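Local coordinates for protein putative glutaryl-CoA dehydrogenase (Thermus thermophilus, PDB 2EBA) that belongs to the acyl-CoA dehydrogenase family of flavoproteins and binds flavin-adenine dinucleotide in a four-chain assembly, at residues A[34-43]-A[204-212]; A[316-327]-A[364-375]. All coordinates share one frame; numbering follows the deposited sequence.

Contact 1 (A[34-43]-A[204-212]); sequences IRDWWEEGVF and KMSLRASVT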
loop_
_atom_site.group_PDB
_atom_site.type_symbol
_atom_site.label_atom_id
_atom_site.label_comp_id
_atom_site.label_asym_id
_atom_site.label_seq_id
_atom_site.Cartn_x
_atom_site.Cartn_y
_atom_site.Cartn_z
ATOM N N ILE A 34 13.016 30.069 8.233
ATOM C CA ILE A 34 12.954 28.660 8.600
ATOM C C ILE A 34 14.042 27.789 7.985
ATOM O O ILE A 34 14.561 26.902 8.656
ATOM C CB ILE A 34 11.592 28.036 8.271
ATOM C CG1 ILE A 34 11.469 26.706 9.005
ATOM C CG2 ILE A 34 11.465 27.830 6.777
ATOM C CD1 ILE A 34 11.661 26.848 10.511
ATOM N N ARG A 35 14.378 28.023 6.721
ATOM C CA ARG A 35 15.435 27.244 6.074
ATOM C C ARG A 35 16.664 27.317 6.949
ATOM O O ARG A 35 17.024 26.352 7.620
ATOM C CB ARG A 35 15.805 27.815 4.710
ATOM C CG ARG A 35 15.349 27.001 3.524
ATOM C CD ARG A 35 14.183 27.667 2.820
ATOM N NE ARG A 35 14.355 27.630 1.371
ATOM C CZ ARG A 35 13.616 28.322 0.508
ATOM N NH1 ARG A 35 12.646 29.117 0.950
ATOM N NH2 ARG A 35 13.855 28.220 -0.796
ATOM N N ASP A 36 17.313 28.476 6.947
ATOM C CA ASP A 36 18.509 28.693 7.734
ATOM C C ASP A 36 18.415 28.152 9.156
ATOM O O ASP A 36 19.322 27.457 9.604
ATOM C CB ASP A 36 18.830 30.175 7.741
ATOM C CG ASP A 36 18.928 30.741 6.335
ATOM O OD1 ASP A 36 19.031 29.931 5.381
ATOM O OD2 ASP A 36 18.900 31.971 6.157
ATOM N N TRP A 37 17.346 28.444 9.876
ATOM C CA TRP A 37 17.273 27.938 11.234
ATOM C C TRP A 37 17.260 26.397 11.302
ATOM O O TRP A 37 17.945 25.819 12.154
ATOM C CB TRP A 37 16.048 28.502 11.945
ATOM C CG TRP A 37 16.022 30.001 12.050
ATOM C CD1 TRP A 37 17.097 30.871 12.073
ATOM C CD2 TRP A 37 14.857 30.811 12.249
ATOM N NE1 TRP A 37 16.657 32.162 12.276
ATOM C CE2 TRP A 37 15.290 32.154 12.391
ATOM C CE3 TRP A 37 13.482 30.533 12.328
ATOM C CZ2 TRP A 37 14.393 33.214 12.601
ATOM C CZ3 TRP A 37 12.600 31.581 12.536
ATOM C CH2 TRP A 37 13.058 32.905 12.666
ATOM N N TRP A 38 16.497 25.737 10.422
ATOM C CA TRP A 38 16.422 24.273 10.400
ATOM C C TRP A 38 17.847 23.785 10.083
ATOM O O TRP A 38 18.396 22.905 10.765
ATOM C CB TRP A 38 15.463 23.809 9.306
ATOM C CG TRP A 38 15.128 22.376 9.377
ATOM C CD1 TRP A 38 14.127 21.802 10.114
ATOM C CD2 TRP A 38 15.863 21.299 8.796
ATOM N NE1 TRP A 38 14.192 20.431 10.025
ATOM C CE2 TRP A 38 15.255 20.090 9.222
ATOM C CE3 TRP A 38 16.993 21.227 7.959
ATOM C CZ2 TRP A 38 15.730 18.832 8.852
ATOM C CZ3 TRP A 38 17.466 19.980 7.585
ATOM C CH2 TRP A 38 16.832 18.795 8.034
ATOM N N GLU A 39 18.425 24.398 9.052
ATOM C CA GLU A 39 19.769 24.091 8.584
ATOM C C GLU A 39 20.814 24.183 9.697
ATOM O O GLU A 39 21.572 23.235 9.900
ATOM C CB GLU A 39 20.125 25.063 7.483
ATOM C CG GLU A 39 20.785 24.499 6.295
ATOM C CD GLU A 39 20.803 25.495 5.160
ATOM O OE1 GLU A 39 19.693 26.013 4.833
ATOM O OE2 GLU A 39 21.895 25.736 4.604
ATOM N N GLU A 40 20.891 25.318 10.401
ATOM C CA GLU A 40 21.881 25.424 11.470
ATOM C C GLU A 40 21.374 24.779 12.755
ATOM O O GLU A 40 22.020 24.837 13.788
ATOM C CB GLU A 40 22.309 26.881 11.697
ATOM C CG GLU A 40 21.194 27.897 11.780
ATOM C CD GLU A 40 21.541 29.156 11.009
ATOM O OE1 GLU A 40 21.938 29.040 9.829
ATOM O OE2 GLU A 40 21.419 30.259 11.570
ATOM N N GLY A 41 20.214 24.149 12.670
ATOM C CA GLY A 41 19.660 23.469 13.819
ATOM C C GLY A 41 19.407 24.325 15.037
ATOM O O GLY A 41 19.772 23.952 16.148
ATOM N N VAL A 42 18.773 25.471 14.850
ATOM C CA VAL A 42 18.473 26.321 15.981
ATOM C C VAL A 42 16.993 26.679 16.064
ATOM O O VAL A 42 16.307 26.770 15.049
ATOM C CB VAL A 42 19.309 27.620 15.926
ATOM C CG1 VAL A 42 18.984 28.410 14.657
ATOM C CG2 VAL A 42 19.057 28.454 17.185
ATOM N N PHE A 43 16.506 26.852 17.289
ATOM C CA PHE A 43 15.128 27.247 17.521
ATOM C C PHE A 43 15.164 28.743 17.762
ATOM O O PHE A 43 15.953 29.231 18.566
ATOM C CB PHE A 43 14.527 26.568 18.755
ATOM C CG PHE A 43 13.096 26.960 19.010
ATOM C CD1 PHE A 43 12.072 26.346 18.314
ATOM C CD2 PHE A 43 12.781 27.996 19.882
ATOM C CE1 PHE A 43 10.753 26.751 18.466
ATOM C CE2 PHE A 43 11.453 28.414 20.043
ATOM C CZ PHE A 43 10.441 27.785 19.329
ATOM N N LYS A 204 20.885 15.638 15.069
ATOM C CA LYS A 204 19.472 15.481 14.739
ATOM C C LYS A 204 19.244 15.761 13.267
ATOM O O LYS A 204 19.638 16.799 12.755
ATOM C CB LYS A 204 18.613 16.455 15.562
ATOM C CG LYS A 204 18.122 15.914 16.884
ATOM C CD LYS A 204 17.703 17.040 17.804
ATOM C CE LYS A 204 16.631 17.901 17.178
ATOM N NZ LYS A 204 16.244 19.038 18.048
ATOM N N MET A 205 18.622 14.808 12.580
ATOM C CA MET A 205 18.303 14.966 11.166
ATOM C C MET A 205 16.830 15.309 10.995
ATOM O O MET A 205 16.328 15.419 9.877
ATOM C CB MET A 205 18.637 13.686 10.396
ATOM C CG MET A 205 20.040 13.661 9.812
ATOM S SD MET A 205 20.913 15.222 10.031
ATOM C CE MET A 205 20.613 16.004 8.448
ATOM N N SER A 206 16.144 15.478 12.121
ATOM C CA SER A 206 14.711 15.735 12.122
ATOM C C SER A 206 14.377 16.716 13.235
ATOM O O SER A 206 15.000 16.699 14.286
ATOM C CB SER A 206 13.949 14.436 12.334
ATOM O OG SER A 206 12.576 14.692 12.535
ATOM N N LEU A 207 13.391 17.568 12.994
ATOM C CA LEU A 207 12.980 18.560 13.975
ATOM C C LEU A 207 14.192 19.371 14.466
ATOM O O LEU A 207 14.398 19.564 15.663
ATOM C CB LEU A 207 12.275 17.869 15.146
ATOM C CG LEU A 207 11.136 18.730 15.698
ATOM C CD1 LEU A 207 9.963 18.702 14.716
ATOM C CD2 LEU A 207 10.700 18.228 17.062
ATOM N N ARG A 208 14.990 19.853 13.519
ATOM C CA ARG A 208 16.188 20.617 13.848
ATOM C C ARG A 208 15.925 22.026 14.372
ATOM O O ARG A 208 16.754 22.580 15.096
ATOM C CB ARG A 208 17.115 20.660 12.640
ATOM C CG ARG A 208 17.773 19.320 12.367
ATOM C CD ARG A 208 18.563 19.335 11.078
ATOM N NE ARG A 208 19.679 20.272 11.099
ATOM C CZ ARG A 208 20.782 20.124 11.834
ATOM N NH1 ARG A 208 20.938 19.072 12.625
ATOM N NH2 ARG A 208 21.732 21.037 11.782
ATOM N N ALA A 209 14.780 22.599 13.997
ATOM C CA ALA A 209 14.389 23.925 14.471
ATOM C C ALA A 209 13.607 23.688 15.763
ATOM O O ALA A 209 12.398 23.912 15.830
ATOM C CB ALA A 209 13.510 24.615 13.442
ATOM N N SER A 210 14.312 23.210 16.780
ATOM C CA SER A 210 13.714 22.898 18.069
ATOM C C SER A 210 14.799 22.359 18.977
ATOM O O SER A 210 15.767 21.769 18.496
ATOM C CB SER A 210 12.625 21.832 17.899
ATOM O OG SER A 210 12.328 21.178 19.124
ATOM N N VAL A 211 14.661 22.559 20.285
ATOM C CA VAL A 211 15.668 22.026 21.187
ATOM C C VAL A 211 15.152 20.763 21.871
ATOM O O VAL A 211 14.034 20.719 22.390
ATOM C CB VAL A 211 16.187 23.117 22.222
ATOM C CG1 VAL A 211 15.721 24.511 21.788
ATOM C CG2 VAL A 211 15.773 22.779 23.659
ATOM N N THR A 212 15.973 19.717 21.805
ATOM C CA THR A 212 15.671 18.414 22.380
ATOM C C THR A 212 16.790 18.106 23.347
ATOM O O THR A 212 17.965 18.194 22.996
ATOM C CB THR A 212 15.664 17.327 21.318
ATOM O OG1 THR A 212 15.025 17.820 20.133
ATOM C CG2 THR A 212 14.932 16.098 21.834
#
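Arg208 and Trp38 carry this contact and form its tight part: the aliphatic part of the arginine crosses over one face of the indole, with the guanidinium turned steeply (71°) to the ring and fastened to the helix end beyond. CD of Arg208 stands 3.5 Å from the centroid of the six-membered ring of Trp38, a CH-pi contact over the face. Trp38 reaches this place because its CG is anti to the backbone N (chi1 -169°), which brings the indole against Arg208 and the backbone of 205-209; Met205 O then meets the ring near its plane, 3.6 Å from CZ2 of Trp38. The bond from Arg208 NH2 to Glu39 O is nearly straight (2.9 Å, 172°), though the nitrogen sits above that carbonyl's plane. A second bond, from Arg208 NE to Trp38 O, is weak. NH1 of Arg208 turns back to its own loop and meets Lys204 O at 2.6 Å, in the carbonyl plane. Beside this the fit is apolar: Ile34 CD1 touches Ala209 CB, and Phe43 CB lies 3.9 Å from Val211 CG1. Phe92 and helix 351-361 help to close in this buried side.

The loose rim lies where the helix stops. Glu40 and Val42 are exposed, and their CB bonds point away from the loop. Between them Gly41, in a Schellman motif, ends the helix and brings its CA over one face of the guanidinium.

One guanidinium thus ties the C-terminal end of helix 31-39 to the loop before strand 212-217. Carbonyls at a helix C-terminus carry the negative end of its dipole, so a cation bonded to them is probably favoured electrostatically.

Contact 2 (A[316-327]-A[364-375]); sequences AQVSLAKRQNVW and YEGTHDVHTLVL. With FAD (flavin-adenine dinucleotide), chain I.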
loop_
_atom_site.group_PDB
_atom_site.type_symbol
_atom_site.label_atom_id
_atom_site.label_comp_id
_atom_site.label_asym_id
_atom_site.label_seq_id
_atom_site.Cartn_x
_atom_site.Cartn_y
_atom_site.Cartn_z
ATOM N N ALA A 316 -9.413 7.896 22.620
ATOM C CA ALA A 316 -9.385 7.006 21.475
ATOM C C ALA A 316 -9.686 7.787 20.225
ATOM O O ALA A 316 -9.093 7.542 19.195
ATOM C CB ALA A 316 -10.400 5.891 21.649
ATOM N N GLN A 317 -10.622 8.725 20.315
ATOM C CA GLN A 317 -10.986 9.545 19.164
ATOM C C GLN A 317 -9.774 10.370 18.732
ATOM O O GLN A 317 -9.485 10.489 17.544
ATOM C CB GLN A 317 -12.157 10.482 19.509
ATOM C CG GLN A 317 -13.441 9.769 19.875
ATOM C CD GLN A 317 -14.591 10.725 20.165
ATOM O OE1 GLN A 317 -14.468 11.641 20.987
ATOM N NE2 GLN A 317 -15.723 10.507 19.497
ATOM N N VAL A 318 -9.079 10.944 19.707
ATOM C CA VAL A 318 -7.892 11.738 19.441
ATOM C C VAL A 318 -6.807 10.864 18.831
ATOM O O VAL A 318 -6.135 11.270 17.898
ATOM C CB VAL A 318 -7.361 12.402 20.726
ATOM C CG1 VAL A 318 -6.009 13.057 20.459
ATOM C CG2 VAL A 318 -8.350 13.445 21.199
ATOM N N SER A 319 -6.640 9.658 19.351
ATOM C CA SER A 319 -5.639 8.754 18.800
ATOM C C SER A 319 -5.884 8.509 17.304
ATOM O O SER A 319 -4.939 8.455 16.509
ATOM C CB SER A 319 -5.661 7.410 19.539
ATOM O OG SER A 319 -4.807 7.416 20.664
ATOM N N LEU A 320 -7.154 8.354 16.924
ATOM C CA LEU A 320 -7.514 8.108 15.536
ATOM C C LEU A 320 -7.040 9.252 14.655
ATOM O O LEU A 320 -6.371 9.026 13.645
ATOM C CB LEU A 320 -9.026 7.934 15.388
ATOM C CG LEU A 320 -9.514 7.824 13.942
ATOM C CD1 LEU A 320 -8.888 6.610 13.298
ATOM C CD2 LEU A 320 -11.016 7.687 13.901
ATOM N N ALA A 321 -7.368 10.479 15.049
ATOM C CA ALA A 321 -6.993 11.671 14.295
ATOM C C ALA A 321 -5.480 11.911 14.199
ATOM O O ALA A 321 -4.982 12.304 13.153
ATOM C CB ALA A 321 -7.675 12.898 14.891
ATOM N N LYS A 322 -4.752 11.691 15.284
ATOM C CA LYS A 322 -3.308 11.890 15.260
ATOM C C LYS A 322 -2.668 10.862 14.325
ATOM O O LYS A 322 -1.875 11.200 13.447
ATOM C CB LYS A 322 -2.744 11.756 16.678
ATOM C CG LYS A 322 -1.337 12.275 16.848
ATOM C CD LYS A 322 -0.296 11.233 16.499
ATOM C CE LYS A 322 1.091 11.735 16.872
ATOM N NZ LYS A 322 2.146 10.700 16.664
ATOM N N ARG A 323 -3.048 9.606 14.519
ATOM C CA ARG A 323 -2.540 8.488 13.731
ATOM C C ARG A 323 -2.774 8.700 12.252
ATOM O O ARG A 323 -1.833 8.668 11.460
ATOM C CB ARG A 323 -3.233 7.202 14.173
ATOM C CG ARG A 323 -2.762 5.932 13.484
ATOM C CD ARG A 323 -3.969 5.132 13.040
ATOM N NE ARG A 323 -3.684 3.722 12.849
ATOM C CZ ARG A 323 -4.394 2.932 12.059
ATOM N NH1 ARG A 323 -5.425 3.416 11.378
ATOM N NH2 ARG A 323 -4.081 1.651 11.965
ATOM N N GLN A 324 -4.031 8.930 11.879
ATOM C CA GLN A 324 -4.381 9.136 10.472
ATOM C C GLN A 324 -3.743 10.365 9.825
ATOM O O GLN A 324 -3.115 10.269 8.774
ATOM C CB GLN A 324 -5.898 9.238 10.292
ATOM C CG GLN A 324 -6.672 7.980 10.619
ATOM C CD GLN A 324 -6.172 6.764 9.872
ATOM O OE1 GLN A 324 -5.374 5.995 10.397
ATOM N NE2 GLN A 324 -6.631 6.590 8.638
ATOM N N ASN A 325 -3.900 11.525 10.452
ATOM C CA ASN A 325 -3.365 12.749 9.880
ATOM C C ASN A 325 -1.850 12.810 9.737
ATOM O O ASN A 325 -1.337 13.261 8.716
ATOM C CB ASN A 325 -3.864 13.970 10.672
ATOM C CG ASN A 325 -5.367 14.170 10.549
ATOM O OD1 ASN A 325 -5.921 15.153 11.051
ATOM N ND2 ASN A 325 -6.034 13.239 9.880
ATOM N N VAL A 326 -1.121 12.377 10.754
ATOM C CA VAL A 326 0.334 12.425 10.667
ATOM C C VAL A 326 0.841 11.449 9.603
ATOM O O VAL A 326 1.719 11.793 8.811
ATOM C CB VAL A 326 0.983 12.142 12.062
ATOM C CG1 VAL A 326 2.511 12.165 11.963
ATOM C CG2 VAL A 326 0.501 13.198 13.072
ATOM N N TRP A 327 0.261 10.250 9.569
ATOM C CA TRP A 327 0.647 9.235 8.606
ATOM C C TRP A 327 0.494 9.794 7.206
ATOM O O TRP A 327 1.393 9.681 6.370
ATOM C CB TRP A 327 -0.255 8.011 8.741
ATOM C CG TRP A 327 0.108 6.888 7.835
ATOM C CD1 TRP A 327 -0.751 6.005 7.242
ATOM C CD2 TRP A 327 1.430 6.458 7.490
ATOM N NE1 TRP A 327 -0.046 5.050 6.552
ATOM C CE2 TRP A 327 1.296 5.302 6.689
ATOM C CE3 TRP A 327 2.721 6.937 7.782
ATOM C CZ2 TRP A 327 2.405 4.611 6.176
ATOM C CZ3 TRP A 327 3.833 6.248 7.268
ATOM C CH2 TRP A 327 3.661 5.099 6.477
ATOM N N TYR A 364 6.750 10.648 18.101
ATOM C CA TYR A 364 6.388 11.100 19.435
ATOM C C TYR A 364 4.896 11.290 19.655
ATOM O O TYR A 364 4.109 11.240 18.715
ATOM C CB TYR A 364 7.167 12.372 19.818
ATOM C CG TYR A 364 6.840 13.676 19.102
ATOM C CD1 TYR A 364 5.605 13.899 18.481
ATOM C CD2 TYR A 364 7.755 14.728 19.123
ATOM C CE1 TYR A 364 5.302 15.141 17.909
ATOM C CE2 TYR A 364 7.460 15.961 18.558
ATOM C CZ TYR A 364 6.239 16.162 17.955
ATOM O OH TYR A 364 5.979 17.388 17.392
ATOM N N GLU A 365 4.507 11.499 20.907
ATOM C CA GLU A 365 3.097 11.670 21.233
ATOM C C GLU A 365 2.333 10.421 20.796
ATOM O O GLU A 365 1.206 10.500 20.300
ATOM C CB GLU A 365 2.549 12.911 20.534
ATOM C CG GLU A 365 3.263 14.184 20.958
ATOM C CD GLU A 365 2.522 14.938 22.040
ATOM O OE1 GLU A 365 1.713 14.318 22.754
ATOM O OE2 GLU A 365 2.751 16.156 22.185
ATOM N N GLY A 366 2.963 9.267 21.008
ATOM C CA GLY A 366 2.363 7.995 20.639
ATOM C C GLY A 366 2.690 7.632 19.206
ATOM O O GLY A 366 2.251 8.320 18.302
ATOM N N THR A 367 3.470 6.581 18.984
ATOM C CA THR A 367 3.808 6.175 17.620
ATOM C C THR A 367 2.582 5.661 16.851
ATOM O O THR A 367 1.518 5.423 17.430
ATOM C CB THR A 367 4.868 5.051 17.583
ATOM O OG1 THR A 367 4.386 3.908 18.297
ATOM C CG2 THR A 367 6.154 5.509 18.189
ATOM N N HIS A 368 2.749 5.469 15.546
ATOM C CA HIS A 368 1.664 4.982 14.707
ATOM C C HIS A 368 1.073 3.714 15.292
ATOM O O HIS A 368 -0.136 3.585 15.426
ATOM C CB HIS A 368 2.168 4.717 13.291
ATOM C CG HIS A 368 1.076 4.455 12.305
ATOM N ND1 HIS A 368 0.517 3.208 12.124
ATOM C CD2 HIS A 368 0.402 5.291 11.481
ATOM C CE1 HIS A 368 -0.453 3.287 11.230
ATOM N NE2 HIS A 368 -0.543 4.541 10.826
ATOM N N ASP A 369 1.942 2.789 15.666
ATOM C CA ASP A 369 1.503 1.533 16.242
ATOM C C ASP A 369 0.827 1.604 17.617
ATOM O O ASP A 369 -0.088 0.826 17.881
ATOM C CB ASP A 369 2.669 0.541 16.279
ATOM C CG ASP A 369 3.069 0.077 14.890
ATOM O OD1 ASP A 369 2.176 -0.062 14.036
ATOM O OD2 ASP A 369 4.266 -0.165 14.643
ATOM N N VAL A 370 1.245 2.499 18.503
ATOM C CA VAL A 370 0.555 2.541 19.788
ATOM C C VAL A 370 -0.892 3.006 19.586
ATOM O O VAL A 370 -1.812 2.510 20.236
ATOM C CB VAL A 370 1.242 3.478 20.829
ATOM C CG1 VAL A 370 2.715 3.149 20.934
ATOM C CG2 VAL A 370 1.017 4.925 20.479
ATOM N N HIS A 371 -1.099 3.948 18.675
ATOM C CA HIS A 371 -2.441 4.451 18.433
ATOM C C HIS A 371 -3.296 3.348 17.835
ATOM O O HIS A 371 -4.482 3.232 18.140
ATOM C CB HIS A 371 -2.381 5.669 17.520
ATOM C CG HIS A 371 -1.718 6.850 18.152
ATOM N ND1 HIS A 371 -2.200 7.446 19.299
ATOM C CD2 HIS A 371 -0.597 7.534 17.816
ATOM C CE1 HIS A 371 -1.405 8.444 19.641
ATOM N NE2 HIS A 371 -0.425 8.517 18.761
ATOM N N THR A 372 -2.680 2.538 16.978
ATOM C CA THR A 372 -3.368 1.413 16.370
ATOM C C THR A 372 -3.863 0.511 17.500
ATOM O O THR A 372 -4.999 0.023 17.469
ATOM C CB THR A 372 -2.425 0.598 15.449
ATOM O OG1 THR A 372 -2.098 1.374 14.295
ATOM C CG2 THR A 372 -3.089 -0.684 14.988
ATOM N N LEU A 373 -3.001 0.299 18.496
ATOM C CA LEU A 373 -3.347 -0.540 19.640
ATOM C C LEU A 373 -4.399 0.134 20.510
ATOM O O LEU A 373 -5.244 -0.532 21.104
ATOM C CB LEU A 373 -2.103 -0.869 20.481
ATOM C CG LEU A 373 -1.200 -2.060 20.125
ATOM C CD1 LEU A 373 -2.045 -3.223 19.636
ATOM C CD2 LEU A 373 -0.213 -1.682 19.063
ATOM N N VAL A 374 -4.348 1.453 20.596
ATOM C CA VAL A 374 -5.342 2.160 21.377
ATOM C C VAL A 374 -6.687 1.823 20.744
ATOM O O VAL A 374 -7.584 1.319 21.406
ATOM C CB VAL A 374 -5.112 3.682 21.333
ATOM C CG1 VAL A 374 -6.386 4.414 21.739
ATOM C CG2 VAL A 374 -3.956 4.054 22.258
ATOM N N LEU A 375 -6.803 2.088 19.449
ATOM C CA LEU A 375 -8.029 1.814 18.721
ATOM C C LEU A 375 -8.395 0.331 18.833
ATOM O O LEU A 375 -9.546 -0.015 19.110
ATOM C CB LEU A 375 -7.859 2.220 17.249
ATOM C CG LEU A 375 -7.645 3.715 16.968
ATOM C CD1 LEU A 375 -7.317 3.940 15.493
ATOM C CD2 LEU A 375 -8.901 4.490 17.378
HETATM P PA FAD I . 10.155 2.654 21.478
HETATM O O1A FAD I . 11.191 1.616 21.852
HETATM O O2A FAD I . 9.041 3.009 22.431
HETATM O O5B FAD I . 9.551 2.226 20.037
HETATM C C5B FAD I . 10.255 1.777 19.001
HETATM C C4B FAD I . 9.533 1.041 17.901
HETATM O O4B FAD I . 8.583 -0.065 18.535
HETATM C C3B FAD I . 8.246 1.947 17.505
HETATM O O3B FAD I . 7.911 1.517 16.190
HETATM C C2B FAD I . 6.974 1.485 18.252
HETATM O O2B FAD I . 5.844 1.523 17.467
HETATM C C1B FAD I . 7.283 0.015 18.380
HETATM N N9A FAD I . 6.554 -0.452 19.636
HETATM C C8A FAD I . 6.769 -0.020 20.868
HETATM N N7A FAD I . 5.922 -0.726 21.690
HETATM C C5A FAD I . 5.200 -1.602 20.939
HETATM C C6A FAD I . 4.189 -2.580 21.221
HETATM N N6A FAD I . 3.741 -2.786 22.471
HETATM N N1A FAD I . 3.662 -3.316 20.188
HETATM C C2A FAD I . 4.086 -3.133 18.901
HETATM N N3A FAD I . 5.051 -2.203 18.605
HETATM C C4A FAD I . 5.625 -1.439 19.607
HETATM N N1 FAD I . 8.785 12.587 25.051
HETATM C C2 FAD I . 8.321 13.350 26.097
HETATM O O2 FAD I . 7.856 12.803 27.112
HETATM N N3 FAD I . 8.374 14.715 26.028
HETATM C C4 FAD I . 8.891 15.344 24.920
HETATM O O4 FAD I . 8.942 16.589 24.883
HETATM C C4X FAD I . 9.375 14.580 23.838
HETATM N N5 FAD I . 9.920 15.184 22.723
HETATM C C5X FAD I . 10.429 14.443 21.683
HETATM C C6 FAD I . 11.016 15.098 20.569
HETATM C C7 FAD I . 11.570 14.342 19.504
HETATM C C7M FAD I . 12.195 15.109 18.358
HETATM C C8 FAD I . 11.528 12.912 19.546
HETATM C C8M FAD I . 12.098 12.029 18.457
HETATM C C9 FAD I . 10.940 12.272 20.651
HETATM C C9A FAD I . 10.381 13.010 21.747
HETATM N N10 FAD I . 9.809 12.396 22.882
HETATM C C10 FAD I . 9.318 13.159 23.917
HETATM C "C1'" FAD I . 9.743 10.934 23.026
HETATM C "C2'" FAD I . 8.796 10.253 22.081
HETATM O "O2'" FAD I . 7.480 10.324 22.607
HETATM C "C3'" FAD I . 9.295 8.850 21.899
HETATM O "O3'" FAD I . 10.289 8.872 20.878
HETATM C "C4'" FAD I . 8.218 7.850 21.498
HETATM O "O4'" FAD I . 7.474 7.428 22.645
HETATM C "C5'" FAD I . 8.841 6.624 20.859
HETATM O "O5'" FAD I . 9.444 5.819 21.852
HETATM P P FAD I . 11.002 5.372 21.850
HETATM O O1P FAD I . 11.839 6.310 21.037
HETATM O O2P FAD I . 11.405 5.175 23.290
HETATM O O3P FAD I . 10.961 3.987 21.046
#
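Arg323 sits as a knob among His368, His371, Thr372 and Leu375, between two helices whose axes, over these segments, approach to 9.0 Å at a crossing angle of -144°. Its guanidinium holds Thr372 side-on: NE and NH2 of Arg323 both donate to Thr372 OG1, at 3.2 and 3.1 Å, with the oxygen close to the guanidinium plane. Leu375 CD1 lies over one face of that plane, and NH1 forms a salt bridge with Glu289 of the third subunit.

His368 touches both Arg323 and Trp327. A trans chi1 of -169° carries the imidazole of His368 against Arg323 CG, which lies over one face, 3.9 Å from the ring centroid. The edge of His368 meets the face of the Trp327 five-membered ring in a T-shaped pair, planes 62° apart. NE2 of His368 is buried here without a polar partner.

Leu375 closes the far end, CD1 against Leu320 CD1 and CD2 near Ala316 O at 3.6 Å. A more polar layer runs alongside. Ser319 OG and His371 ND1 share a hydrogen bond of 2.9 Å at the imidazole edge, while NE2 of the same ring donates to Glu365 O, so both ring nitrogens are engaged and the ring's rotation is fixed. Lys322 extends its ammonium into the turn before helix 368-380, bonding Tyr364 O and Gly366 O, and also Val361 O.

That turn leads into Thr367, the N-cap, whose OG1 bonds FAD O2B at 2.9 Å. The arrangement is an antiparallel helix pair of the C-terminal helical domain of acyl-CoA dehydrogenases, with the cofactor bound beside the N-terminus of helix 368-380.

How the contacts relate
Contact 2 is the core element of the two, a buried helix-on-helix packing within the C-terminal domain; contact 1 is only partly buried and joins the N-terminal helical region to a loop of the middle domain. They share no helix or strand. Each gives an arginine a leading role, but in contact 1 it bonds backbone carbonyls at a helix end, whereas in contact 2 it holds a threonine hydroxyl. Their centres are about 25 Å apart, yet Leu207 CD2 packs on Tyr364 CE2 at 4.2 Å, and both residues line the FAD pocket. Both contacts also touch the second subunit, while contact 2 meets the third subunit as well.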